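PDB 6OFT: probable zinc protease PqqL from Escherichia coli, which probably acts as a zinc-dependent metalloendopeptidase of the M16 family in the periplasm, this chain being the first half of the full-length protein. Local coordinates for residues Leu36-Gly41 and Thr96-Ser101; His54-Met59 and Ala184-Phe189; Asn62-Trp67 and Phe117-Asn122; Glu74-Met79 and Gln111-Ile116. All blocks are in the same frame, centred on the assembly; numbering follows the deposited sequence.

Contact 1 (Leu36-Gly41 and Thr96-Ser101); sequences LQIHTG and TVYQVS
With OG1 anti to its own carbonyl carbon (chi1 -43°), T96 turns its hydroxyl to the loop that follows strand 31-38, where OG1 donates to T40 O at 2.7 Å in the plane of that carbonyl. I38 CG1, likewise anti to its carbonyl carbon, meets Y98 CE2 at 3.8 Å, in the ring plane at the edge. The backbones supply the rest of an antiparallel strand pair: L36 with Y98 and I38 with T96 are hydrogen-bonded pairs, and Q37 with V97 is the non-hydrogen-bonded pair between them. L36 O accepts from Y98 N and also receives a CA-H contact from V97 CA at 3.3 Å. On the face bearing Q37 and V97 the touch is lighter, Q37 CG to V97 CG2 at 4.1 Å. A valine in place of T96 would probably leave T40 O without its hydroxyl mate and the loop after the strand less firmly tied. Y98 OH bonds to Y194 OH, and the Y98 side chain lies about 4 Å from that of E57, the predicted proton acceptor. Buried, the contact pairs main-chain N and O of L36 and I38 with those of Y98 and T96, and one hydroxyl carries the bonding past the end of strand 31-38.

Contact 2 (His54-Met59 and Ala184-Phe189); sequences HFVEHM and AQLRQF
F55 and V56, the two residues between the first histidine and the glutamate of the inverted zinc motif HXXEH characteristic of M16 peptidases, meet L186 and F189 of helix 183-193. The short helical segments cross nearly perpendicularly, at -95°, with axes 9.9 Å apart. The first kind of interaction is CH-pi: L186 CD1 lies over one face of the F55 ring, 4.0 Å from its centroid, while L186 CD2 rests near the inner end of the ring, 3.8 Å from F55 CG. The leucine side chain crosses the phenylalanine at about a right angle, one methyl over the face toward the CD1-CE1 rim and the other by CB and CG. Apolar contacts form the second kind. M59 CG comes loosely to L186 CD1, and V131 of helix 128-144 touches both M59 and L186. Polar bonding is a third matter and faces elsewhere: H54, E57 and H58 take no part in this packing, H58 ND1 being bonded to E134 OE1 and E57 OE2 to T91 OG1. H54, H58 and E134 are the predicted zinc ligands, so the side of the helix with the predicted zinc ligands and proton acceptor is not the side that meets helix 183-193. V56 CG2 touches L186 O at 3.5 Å and F189 CD2 at 4.0 Å.

Contact 3 (Asn62-Trp67 and Phe117-Asn122); sequences NGTKTW and FSEWSN
An ST motif at T64, in the loop between helices 52-59 and 71-77, receives the carboxylate of E119 from helix 107-122. T64 OG1 sits between its backbone N and carbonyl carbon (chi1 75°), where it accepts from W67 N at 3.2 Å and donates to E119 OE1 at 2.8 Å, meeting that oxygen on its anti side. The syn lone pair of the same oxygen takes T66 N at 3.0 Å in an almost straight bond, 173° at the hydrogen. E119 OE2 is gripped from opposite faces of the carboxylate plane: K65 NZ, 2.9 Å away, makes a salt bridge from one, and T66 OG1 donates to OE2 at 2.7 Å from the other. Four donors on two oxygens fix the rotation of the group and would probably favour its charged form. W67 CZ3 lies 3.6 Å from E119 CG, the indole and carboxylate planes being 66° apart. An alanine at E119 would probably leave the K65 ammonium without its counter-charge and both threonine hydroxyls and T66 N without their acceptor, so that the loop could shift. T64 also lends its methyl, CG2 touching W120 CD1 at 4.0 Å. Backbone bonds from G63 to T125 and from K65 to A123 continue the attachment beyond the helix. V72 of helix 71-77 packs on T64, W67 and W120, while F117 turns to L34 and L36 of strand 31-38, placing helix 107-122 between the loop and the sheet.

Contact 4 (Glu74-Met79 and Gln111-Ile116); sequences ETFESM and QQVMAI
I116 fits against the ring of F76 where the end of helix 71-77 meets helix 107-122. I116 CD1 stands over one face of the F76 ring, 4.0 Å from its centroid and 14° off the normal, as a CH-pi contact. The other branch of the isoleucine, CG2, comes to the far end of the ring, 3.8 Å from F76 CZ. V113 takes a different aspect of the same ring: its CG2 lies near the ring plane, at the edge, 4.0 Å from F76 CE1. The methyl of T75 is a second bump. It enters the hollow between I116 and Q112, with CG2 3.9 Å from I116 CD1 and 3.6 Å from Q112 CD, and it touches the oxygen and nitrogen of the amide as well. Q112 CG is anti to its backbone N and the chain then bends at chi2 (67°), which brings CD to this methyl. M79 fills the remaining groove from beyond the helix end. Its SD rests against Q112 CG at 3.6 Å, and the bend at chi3 sets CE against both that carbon and V113 CG2, the latter 3.8 Å away. V100 of strand 96-103 touches both F76 and V113, and W67 borders T75 and Q112. The hydroxyl of T75 turns back to K71 O, leaving its methyl for the partner helix. Adhesion here is therefore a matter of methyl, thioether and ring surfaces matched in shape, with Q112 serving through its CB and CG methylenes against M79 and its amide group against the T75 methyl.

The eight segments come along the chain in the order 36-41, 54-59, 62-67, 74-79, 96-101, 111-116, 117-122 and 184-189. Contact 4 nests inside the loop closed by contact 3, and contact 3 inside that closed by contact 2, whereas contact 1 crosses all three. Contacts 3 and 4 share helix 107-122, their centres about 11 Å apart; contact 1, in the six-stranded mixed sheet, lies about 14 Å from contacts 2 and 3, centre to centre, touches both, and also touches contact 4, about 17 Å away. Contacts 2 and 4 do not touch, their centres about 22 Å apart. The predicted zinc-site helix is thereby joined to the sheet and, through the following loop, to helix 107-122.

Contact 1 (Leu36-Gly41 and Thr96-Ser101)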
# COMPACT_ATOMS: atom_id res chain seq x y z
N LEU A 36 -4.51 -9.33 -13.97
CA LEU A 36 -5.77 -8.70 -14.33
C LEU A 36 -6.19 -7.86 -13.12
O LEU A 36 -6.43 -8.39 -12.02
CB LEU A 36 -6.86 -9.71 -14.73
CG LEU A 36 -8.26 -9.09 -14.97
CD1 LEU A 36 -8.24 -8.08 -16.18
CD2 LEU A 36 -9.33 -10.19 -15.14
N GLN A 37 -6.28 -6.55 -13.33
CA GLN A 37 -6.62 -5.60 -12.28
C GLN A 37 -8.02 -5.01 -12.45
O GLN A 37 -8.29 -4.31 -13.41
CB GLN A 37 -5.52 -4.50 -12.21
CG GLN A 37 -5.83 -3.31 -11.29
CD GLN A 37 -4.80 -2.24 -11.48
OE1 GLN A 37 -4.66 -1.67 -12.57
NE2 GLN A 37 -4.04 -1.96 -10.45
N ILE A 38 -8.89 -5.30 -11.48
CA ILE A 38 -10.25 -4.77 -11.43
C ILE A 38 -10.13 -3.54 -10.56
O ILE A 38 -9.69 -3.66 -9.42
CB ILE A 38 -11.30 -5.78 -10.85
CG1 ILE A 38 -11.12 -7.24 -11.39
CG2 ILE A 38 -12.74 -5.27 -11.01
CD1 ILE A 38 -11.19 -7.49 -12.91
N HIS A 39 -10.54 -2.37 -11.06
CA HIS A 39 -10.41 -1.11 -10.32
C HIS A 39 -11.50 -0.91 -9.26
O HIS A 39 -11.93 0.23 -9.01
CB HIS A 39 -10.32 0.08 -11.28
CG HIS A 39 -9.08 0.06 -12.13
ND1 HIS A 39 -8.01 0.89 -11.86
CD2 HIS A 39 -8.79 -0.68 -13.23
CE1 HIS A 39 -7.11 0.64 -12.79
NE2 HIS A 39 -7.53 -0.30 -13.64
N THR A 40 -11.95 -2.03 -8.65
CA THR A 40 -12.99 -2.05 -7.62
C THR A 40 -12.62 -3.10 -6.58
O THR A 40 -12.28 -4.24 -6.93
CB THR A 40 -14.37 -2.40 -8.22
OG1 THR A 40 -14.73 -1.44 -9.22
CG2 THR A 40 -15.49 -2.50 -7.16
N GLY A 41 -12.69 -2.68 -5.32
CA GLY A 41 -12.49 -3.50 -4.13
C GLY A 41 -13.69 -3.41 -3.20
O GLY A 41 -14.82 -3.20 -3.65
N THR A 96 -9.26 -5.49 -6.98
CA THR A 96 -9.23 -6.95 -6.97
C THR A 96 -8.23 -7.28 -8.07
O THR A 96 -8.37 -6.78 -9.19
CB THR A 96 -10.60 -7.57 -7.25
OG1 THR A 96 -11.60 -6.87 -6.52
CG2 THR A 96 -10.63 -9.03 -6.87
N VAL A 97 -7.20 -8.06 -7.75
CA VAL A 97 -6.16 -8.38 -8.74
C VAL A 97 -5.97 -9.89 -8.84
O VAL A 97 -5.89 -10.57 -7.80
CB VAL A 97 -4.81 -7.63 -8.44
CG1 VAL A 97 -3.74 -7.96 -9.48
CG2 VAL A 97 -5.01 -6.11 -8.40
N TYR A 98 -5.86 -10.40 -10.09
CA TYR A 98 -5.68 -11.81 -10.43
C TYR A 98 -4.31 -11.97 -11.06
O TYR A 98 -4.00 -11.27 -12.03
CB TYR A 98 -6.82 -12.29 -11.35
CG TYR A 98 -8.17 -12.12 -10.69
CD1 TYR A 98 -8.71 -13.11 -9.89
CD2 TYR A 98 -8.89 -10.93 -10.83
CE1 TYR A 98 -9.92 -12.94 -9.24
CE2 TYR A 98 -10.11 -10.74 -10.18
CZ TYR A 98 -10.63 -11.76 -9.40
OH TYR A 98 -11.85 -11.63 -8.80
N GLN A 99 -3.47 -12.82 -10.47
CA GLN A 99 -2.05 -12.90 -10.82
C GLN A 99 -1.59 -14.28 -11.26
O GLN A 99 -1.89 -15.27 -10.60
CB GLN A 99 -1.18 -12.42 -9.62
CG GLN A 99 -1.60 -11.06 -9.01
CD GLN A 99 -1.00 -10.79 -7.64
OE1 GLN A 99 -0.86 -11.68 -6.80
NE2 GLN A 99 -0.66 -9.53 -7.36
N VAL A 100 -0.86 -14.31 -12.39
CA VAL A 100 -0.24 -15.53 -12.92
C VAL A 100 1.21 -15.17 -13.35
O VAL A 100 1.41 -14.19 -14.06
CB VAL A 100 -1.03 -16.24 -14.06
CG1 VAL A 100 -0.34 -17.54 -14.49
CG2 VAL A 100 -2.49 -16.51 -13.67
N SER A 101 2.18 -15.97 -12.92
CA SER A 101 3.58 -15.87 -13.31
C SER A 101 3.92 -17.21 -13.96
O SER A 101 3.67 -18.26 -13.36
CB SER A 101 4.48 -15.66 -12.09
OG SER A 101 5.81 -15.37 -12.51

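Contact 2 (His54-Met59 and Ala184-Phe189)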
# COMPACT_ATOMS: atom_id res chain seq x y z
N HIS A 54 -14.46 -9.67 -2.04
CA HIS A 54 -13.52 -10.74 -1.66
C HIS A 54 -14.11 -12.12 -1.98
O HIS A 54 -13.38 -13.01 -2.43
CB HIS A 54 -13.11 -10.57 -0.18
CG HIS A 54 -12.27 -11.67 0.39
ND1 HIS A 54 -12.73 -12.46 1.42
CD2 HIS A 54 -11.01 -12.05 0.07
CE1 HIS A 54 -11.75 -13.32 1.68
NE2 HIS A 54 -10.70 -13.12 0.89
N PHE A 55 -15.42 -12.30 -1.75
CA PHE A 55 -16.13 -13.56 -2.06
C PHE A 55 -16.11 -13.79 -3.59
O PHE A 55 -15.76 -14.89 -4.02
CB PHE A 55 -17.58 -13.54 -1.51
CG PHE A 55 -18.24 -14.88 -1.24
CD1 PHE A 55 -18.12 -15.94 -2.14
CD2 PHE A 55 -19.05 -15.06 -0.12
CE1 PHE A 55 -18.74 -17.17 -1.89
CE2 PHE A 55 -19.68 -16.29 0.12
CZ PHE A 55 -19.53 -17.34 -0.77
N VAL A 56 -16.38 -12.73 -4.40
CA VAL A 56 -16.33 -12.80 -5.88
C VAL A 56 -14.94 -13.29 -6.36
O VAL A 56 -14.88 -14.15 -7.23
CB VAL A 56 -16.77 -11.45 -6.57
CG1 VAL A 56 -16.33 -11.39 -8.03
CG2 VAL A 56 -18.27 -11.24 -6.46
N GLU A 57 -13.85 -12.74 -5.76
CA GLU A 57 -12.46 -13.08 -6.05
C GLU A 57 -12.19 -14.59 -5.91
O GLU A 57 -11.64 -15.20 -6.81
CB GLU A 57 -11.53 -12.25 -5.14
CG GLU A 57 -10.04 -12.48 -5.38
CD GLU A 57 -9.33 -12.87 -4.10
OE1 GLU A 57 -8.85 -14.02 -4.02
OE2 GLU A 57 -9.29 -12.04 -3.16
N HIS A 58 -12.64 -15.18 -4.79
CA HIS A 58 -12.55 -16.62 -4.53
C HIS A 58 -13.35 -17.43 -5.57
O HIS A 58 -12.89 -18.48 -6.02
CB HIS A 58 -13.08 -16.92 -3.11
CG HIS A 58 -12.05 -16.71 -2.04
ND1 HIS A 58 -11.53 -17.78 -1.34
CD2 HIS A 58 -11.46 -15.58 -1.60
CE1 HIS A 58 -10.65 -17.27 -0.49
NE2 HIS A 58 -10.57 -15.95 -0.62
N MET A 59 -14.50 -16.91 -6.00
CA MET A 59 -15.36 -17.60 -6.96
C MET A 59 -14.76 -17.71 -8.37
O MET A 59 -15.27 -18.50 -9.16
CB MET A 59 -16.77 -16.98 -7.02
CG MET A 59 -17.64 -17.22 -5.77
SD MET A 59 -17.72 -18.92 -5.15
CE MET A 59 -18.26 -19.84 -6.66
N ALA A 184 -26.91 -15.37 -6.86
CA ALA A 184 -27.46 -14.30 -7.70
C ALA A 184 -26.94 -12.93 -7.25
O ALA A 184 -26.64 -12.10 -8.10
CB ALA A 184 -28.98 -14.33 -7.69
N GLN A 185 -26.80 -12.71 -5.93
CA GLN A 185 -26.25 -11.46 -5.37
C GLN A 185 -24.74 -11.31 -5.70
O GLN A 185 -24.28 -10.21 -5.99
CB GLN A 185 -26.50 -11.36 -3.87
CG GLN A 185 -27.95 -11.02 -3.52
CD GLN A 185 -28.28 -11.19 -2.05
OE1 GLN A 185 -27.78 -12.08 -1.35
NE2 GLN A 185 -29.16 -10.33 -1.55
N LEU A 186 -23.99 -12.42 -5.66
CA LEU A 186 -22.56 -12.43 -6.01
C LEU A 186 -22.40 -12.10 -7.49
O LEU A 186 -21.53 -11.32 -7.85
CB LEU A 186 -21.93 -13.80 -5.71
CG LEU A 186 -21.84 -14.22 -4.26
CD1 LEU A 186 -21.38 -15.65 -4.18
CD2 LEU A 186 -20.88 -13.31 -3.47
N ARG A 187 -23.29 -12.68 -8.33
CA ARG A 187 -23.36 -12.49 -9.78
C ARG A 187 -23.66 -11.03 -10.08
O ARG A 187 -23.08 -10.48 -11.01
CB ARG A 187 -24.46 -13.39 -10.37
CG ARG A 187 -24.30 -13.75 -11.85
CD ARG A 187 -25.47 -14.58 -12.39
NE ARG A 187 -25.92 -15.62 -11.45
CZ ARG A 187 -25.48 -16.87 -11.44
NH1 ARG A 187 -24.60 -17.29 -12.34
NH2 ARG A 187 -25.93 -17.73 -10.54
N GLN A 188 -24.58 -10.41 -9.31
CA GLN A 188 -24.97 -9.01 -9.49
C GLN A 188 -23.77 -8.06 -9.30
O GLN A 188 -23.56 -7.18 -10.14
CB GLN A 188 -26.13 -8.67 -8.54
CG GLN A 188 -26.76 -7.29 -8.72
CD GLN A 188 -28.06 -7.11 -7.94
OE1 GLN A 188 -28.87 -6.24 -8.27
NE2 GLN A 188 -28.29 -7.91 -6.90
N PHE A 189 -22.98 -8.24 -8.22
CA PHE A 189 -21.79 -7.41 -7.95
C PHE A 189 -20.79 -7.60 -9.10
O PHE A 189 -20.29 -6.63 -9.64
CB PHE A 189 -21.15 -7.80 -6.61
CG PHE A 189 -19.96 -6.96 -6.19
CD1 PHE A 189 -20.11 -5.88 -5.34
CD2 PHE A 189 -18.67 -7.28 -6.63
CE1 PHE A 189 -19.01 -5.11 -4.94
CE2 PHE A 189 -17.57 -6.52 -6.24
CZ PHE A 189 -17.74 -5.44 -5.40

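Contact 3 (Asn62-Trp67 and Phe117-Asn122)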
# COMPACT_ATOMS: atom_id res chain seq x y z
N ASN A 62 -13.50 -21.23 -8.92
CA ASN A 62 -14.45 -22.31 -8.67
C ASN A 62 -15.52 -22.50 -9.76
O ASN A 62 -16.54 -23.14 -9.50
CB ASN A 62 -15.08 -22.15 -7.27
CG ASN A 62 -14.07 -22.39 -6.18
OD1 ASN A 62 -13.73 -23.53 -5.85
ND2 ASN A 62 -13.55 -21.31 -5.61
N GLY A 63 -15.26 -22.03 -10.96
CA GLY A 63 -16.17 -22.25 -12.07
C GLY A 63 -16.34 -21.13 -13.07
O GLY A 63 -16.71 -20.00 -12.72
N THR A 64 -16.11 -21.45 -14.34
CA THR A 64 -16.34 -20.55 -15.47
C THR A 64 -17.13 -21.38 -16.48
O THR A 64 -17.30 -22.59 -16.27
CB THR A 64 -15.04 -19.95 -16.08
OG1 THR A 64 -14.36 -20.93 -16.86
CG2 THR A 64 -14.10 -19.29 -15.05
N LYS A 65 -17.60 -20.75 -17.57
CA LYS A 65 -18.37 -21.38 -18.65
C LYS A 65 -17.63 -22.60 -19.24
O LYS A 65 -18.23 -23.67 -19.33
CB LYS A 65 -18.70 -20.33 -19.73
CG LYS A 65 -19.41 -20.90 -20.97
CD LYS A 65 -19.57 -19.87 -22.10
CE LYS A 65 -18.31 -19.61 -22.91
NZ LYS A 65 -17.51 -18.49 -22.34
N THR A 66 -16.35 -22.46 -19.62
CA THR A 66 -15.56 -23.55 -20.20
C THR A 66 -14.96 -24.48 -19.12
O THR A 66 -14.79 -25.68 -19.36
CB THR A 66 -14.50 -23.00 -21.16
OG1 THR A 66 -15.11 -22.02 -22.00
CG2 THR A 66 -13.85 -24.09 -22.04
N TRP A 67 -14.64 -23.92 -17.94
CA TRP A 67 -14.00 -24.65 -16.85
C TRP A 67 -14.86 -24.69 -15.56
O TRP A 67 -14.55 -23.99 -14.59
CB TRP A 67 -12.58 -24.09 -16.60
CG TRP A 67 -11.69 -24.15 -17.81
CD1 TRP A 67 -11.07 -25.25 -18.32
CD2 TRP A 67 -11.36 -23.06 -18.68
NE1 TRP A 67 -10.40 -24.92 -19.48
CE2 TRP A 67 -10.57 -23.59 -19.73
CE3 TRP A 67 -11.71 -21.69 -18.72
CZ2 TRP A 67 -10.08 -22.79 -20.77
CZ3 TRP A 67 -11.22 -20.91 -19.75
CH2 TRP A 67 -10.43 -21.45 -20.77
N PHE A 117 -8.04 -15.92 -18.34
CA PHE A 117 -8.24 -14.50 -17.99
C PHE A 117 -9.49 -13.94 -18.68
O PHE A 117 -10.24 -13.18 -18.06
CB PHE A 117 -7.01 -13.63 -18.32
CG PHE A 117 -5.95 -13.57 -17.24
CD1 PHE A 117 -6.19 -12.91 -16.04
CD2 PHE A 117 -4.68 -14.11 -17.46
CE1 PHE A 117 -5.19 -12.81 -15.07
CE2 PHE A 117 -3.68 -14.00 -16.48
CZ PHE A 117 -3.94 -13.35 -15.30
N SER A 118 -9.71 -14.32 -19.95
CA SER A 118 -10.88 -13.91 -20.73
C SER A 118 -12.22 -14.32 -20.04
O SER A 118 -13.15 -13.53 -19.98
CB SER A 118 -10.81 -14.47 -22.13
OG SER A 118 -11.79 -13.87 -22.96
N GLU A 119 -12.26 -15.54 -19.47
CA GLU A 119 -13.41 -16.07 -18.75
C GLU A 119 -13.55 -15.51 -17.34
O GLU A 119 -14.67 -15.41 -16.86
CB GLU A 119 -13.42 -17.60 -18.75
CG GLU A 119 -13.45 -18.14 -20.17
CD GLU A 119 -14.47 -19.22 -20.42
OE1 GLU A 119 -14.90 -19.88 -19.44
OE2 GLU A 119 -14.84 -19.41 -21.60
N TRP A 120 -12.45 -15.13 -16.68
CA TRP A 120 -12.58 -14.51 -15.37
C TRP A 120 -13.25 -13.13 -15.57
O TRP A 120 -14.01 -12.70 -14.71
CB TRP A 120 -11.21 -14.34 -14.71
CG TRP A 120 -10.64 -15.59 -14.09
CD1 TRP A 120 -11.33 -16.72 -13.74
CD2 TRP A 120 -9.28 -15.81 -13.73
NE1 TRP A 120 -10.47 -17.63 -13.16
CE2 TRP A 120 -9.21 -17.09 -13.12
CE3 TRP A 120 -8.10 -15.04 -13.83
CZ2 TRP A 120 -8.01 -17.62 -12.63
CZ3 TRP A 120 -6.91 -15.57 -13.34
CH2 TRP A 120 -6.88 -16.83 -12.73
N SER A 121 -12.97 -12.48 -16.72
CA SER A 121 -13.50 -11.16 -17.08
C SER A 121 -15.03 -11.07 -17.17
O SER A 121 -15.57 -10.03 -16.78
CB SER A 121 -12.87 -10.66 -18.37
OG SER A 121 -11.47 -10.45 -18.20
N ASN A 122 -15.72 -12.11 -17.71
CA ASN A 122 -17.18 -12.09 -17.90
C ASN A 122 -17.89 -13.47 -17.91
O ASN A 122 -19.10 -13.51 -18.17
CB ASN A 122 -17.52 -11.33 -19.21
CG ASN A 122 -17.23 -12.10 -20.49
OD1 ASN A 122 -16.45 -13.07 -20.53
ND2 ASN A 122 -17.88 -11.70 -21.57

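Contact 4 (Glu74-Met79 and Gln111-Ile116)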
# COMPACT_ATOMS: atom_id res chain seq x y z
N GLU A 74 -7.29 -27.33 -12.18
CA GLU A 74 -6.77 -28.52 -12.87
C GLU A 74 -6.05 -28.12 -14.15
O GLU A 74 -5.06 -28.76 -14.51
CB GLU A 74 -7.89 -29.55 -13.18
CG GLU A 74 -8.45 -30.25 -11.94
CD GLU A 74 -9.70 -31.10 -12.12
OE1 GLU A 74 -10.03 -31.46 -13.27
OE2 GLU A 74 -10.35 -31.41 -11.09
N THR A 75 -6.54 -27.06 -14.84
CA THR A 75 -5.89 -26.58 -16.07
C THR A 75 -4.54 -25.94 -15.70
O THR A 75 -3.53 -26.23 -16.36
CB THR A 75 -6.81 -25.65 -16.87
OG1 THR A 75 -8.02 -26.34 -17.19
CG2 THR A 75 -6.16 -25.15 -18.16
N PHE A 76 -4.51 -25.10 -14.65
CA PHE A 76 -3.25 -24.47 -14.21
C PHE A 76 -2.26 -25.56 -13.78
O PHE A 76 -1.11 -25.51 -14.19
CB PHE A 76 -3.49 -23.47 -13.06
CG PHE A 76 -3.96 -22.10 -13.48
CD1 PHE A 76 -3.22 -21.33 -14.36
CD2 PHE A 76 -5.12 -21.56 -12.93
CE1 PHE A 76 -3.65 -20.05 -14.73
CE2 PHE A 76 -5.55 -20.27 -13.30
CZ PHE A 76 -4.80 -19.52 -14.18
N GLU A 77 -2.72 -26.54 -12.98
CA GLU A 77 -1.90 -27.67 -12.51
C GLU A 77 -1.26 -28.48 -13.67
O GLU A 77 -0.10 -28.87 -13.55
CB GLU A 77 -2.69 -28.57 -11.55
CG GLU A 77 -2.79 -28.01 -10.13
CD GLU A 77 -1.58 -28.13 -9.21
OE1 GLU A 77 -0.73 -29.02 -9.43
OE2 GLU A 77 -1.50 -27.34 -8.24
N SER A 78 -1.98 -28.66 -14.80
CA SER A 78 -1.50 -29.37 -16.00
C SER A 78 -0.37 -28.62 -16.73
O SER A 78 0.30 -29.18 -17.61
CB SER A 78 -2.64 -29.68 -16.96
OG SER A 78 -3.03 -28.53 -17.69
N MET A 79 -0.16 -27.34 -16.38
CA MET A 79 0.89 -26.48 -16.94
C MET A 79 1.95 -26.20 -15.86
O MET A 79 2.81 -25.35 -16.05
CB MET A 79 0.29 -25.16 -17.46
CG MET A 79 -0.77 -25.35 -18.56
SD MET A 79 -1.33 -23.77 -19.23
CE MET A 79 -2.36 -23.16 -17.86
N GLN A 111 -1.16 -18.87 -24.13
CA GLN A 111 -2.48 -18.80 -24.76
C GLN A 111 -3.58 -19.36 -23.85
O GLN A 111 -4.65 -18.75 -23.71
CB GLN A 111 -2.44 -19.48 -26.14
CG GLN A 111 -3.78 -19.53 -26.90
CD GLN A 111 -4.54 -18.22 -26.92
OE1 GLN A 111 -4.01 -17.13 -27.24
NE2 GLN A 111 -5.83 -18.31 -26.58
N GLN A 112 -3.31 -20.52 -23.23
CA GLN A 112 -4.21 -21.16 -22.32
C GLN A 112 -4.49 -20.25 -21.11
O GLN A 112 -5.65 -20.09 -20.74
CB GLN A 112 -3.64 -22.53 -21.89
CG GLN A 112 -4.50 -23.26 -20.87
CD GLN A 112 -5.83 -23.70 -21.43
OE1 GLN A 112 -6.00 -24.84 -21.83
NE2 GLN A 112 -6.81 -22.79 -21.43
N VAL A 113 -3.43 -19.62 -20.53
CA VAL A 113 -3.55 -18.70 -19.38
C VAL A 113 -4.43 -17.48 -19.78
O VAL A 113 -5.32 -17.08 -19.03
CB VAL A 113 -2.16 -18.30 -18.79
CG1 VAL A 113 -2.26 -17.13 -17.83
CG2 VAL A 113 -1.48 -19.48 -18.10
N MET A 114 -4.21 -16.95 -20.99
CA MET A 114 -4.97 -15.81 -21.53
C MET A 114 -6.46 -16.15 -21.70
O MET A 114 -7.32 -15.30 -21.47
CB MET A 114 -4.39 -15.36 -22.87
CG MET A 114 -3.07 -14.61 -22.76
SD MET A 114 -3.06 -13.21 -21.60
CE MET A 114 -4.26 -12.12 -22.35
N ALA A 115 -6.76 -17.41 -22.09
CA ALA A 115 -8.13 -17.91 -22.27
C ALA A 115 -8.86 -17.95 -20.92
O ALA A 115 -10.03 -17.58 -20.86
CB ALA A 115 -8.10 -19.28 -22.91
N ILE A 116 -8.13 -18.33 -19.83
CA ILE A 116 -8.65 -18.33 -18.45
C ILE A 116 -8.94 -16.87 -18.02
O ILE A 116 -9.97 -16.63 -17.41
CB ILE A 116 -7.70 -19.08 -17.47
CG1 ILE A 116 -7.68 -20.61 -17.78
CG2 ILE A 116 -8.10 -18.83 -16.01
CD1 ILE A 116 -6.59 -21.41 -17.10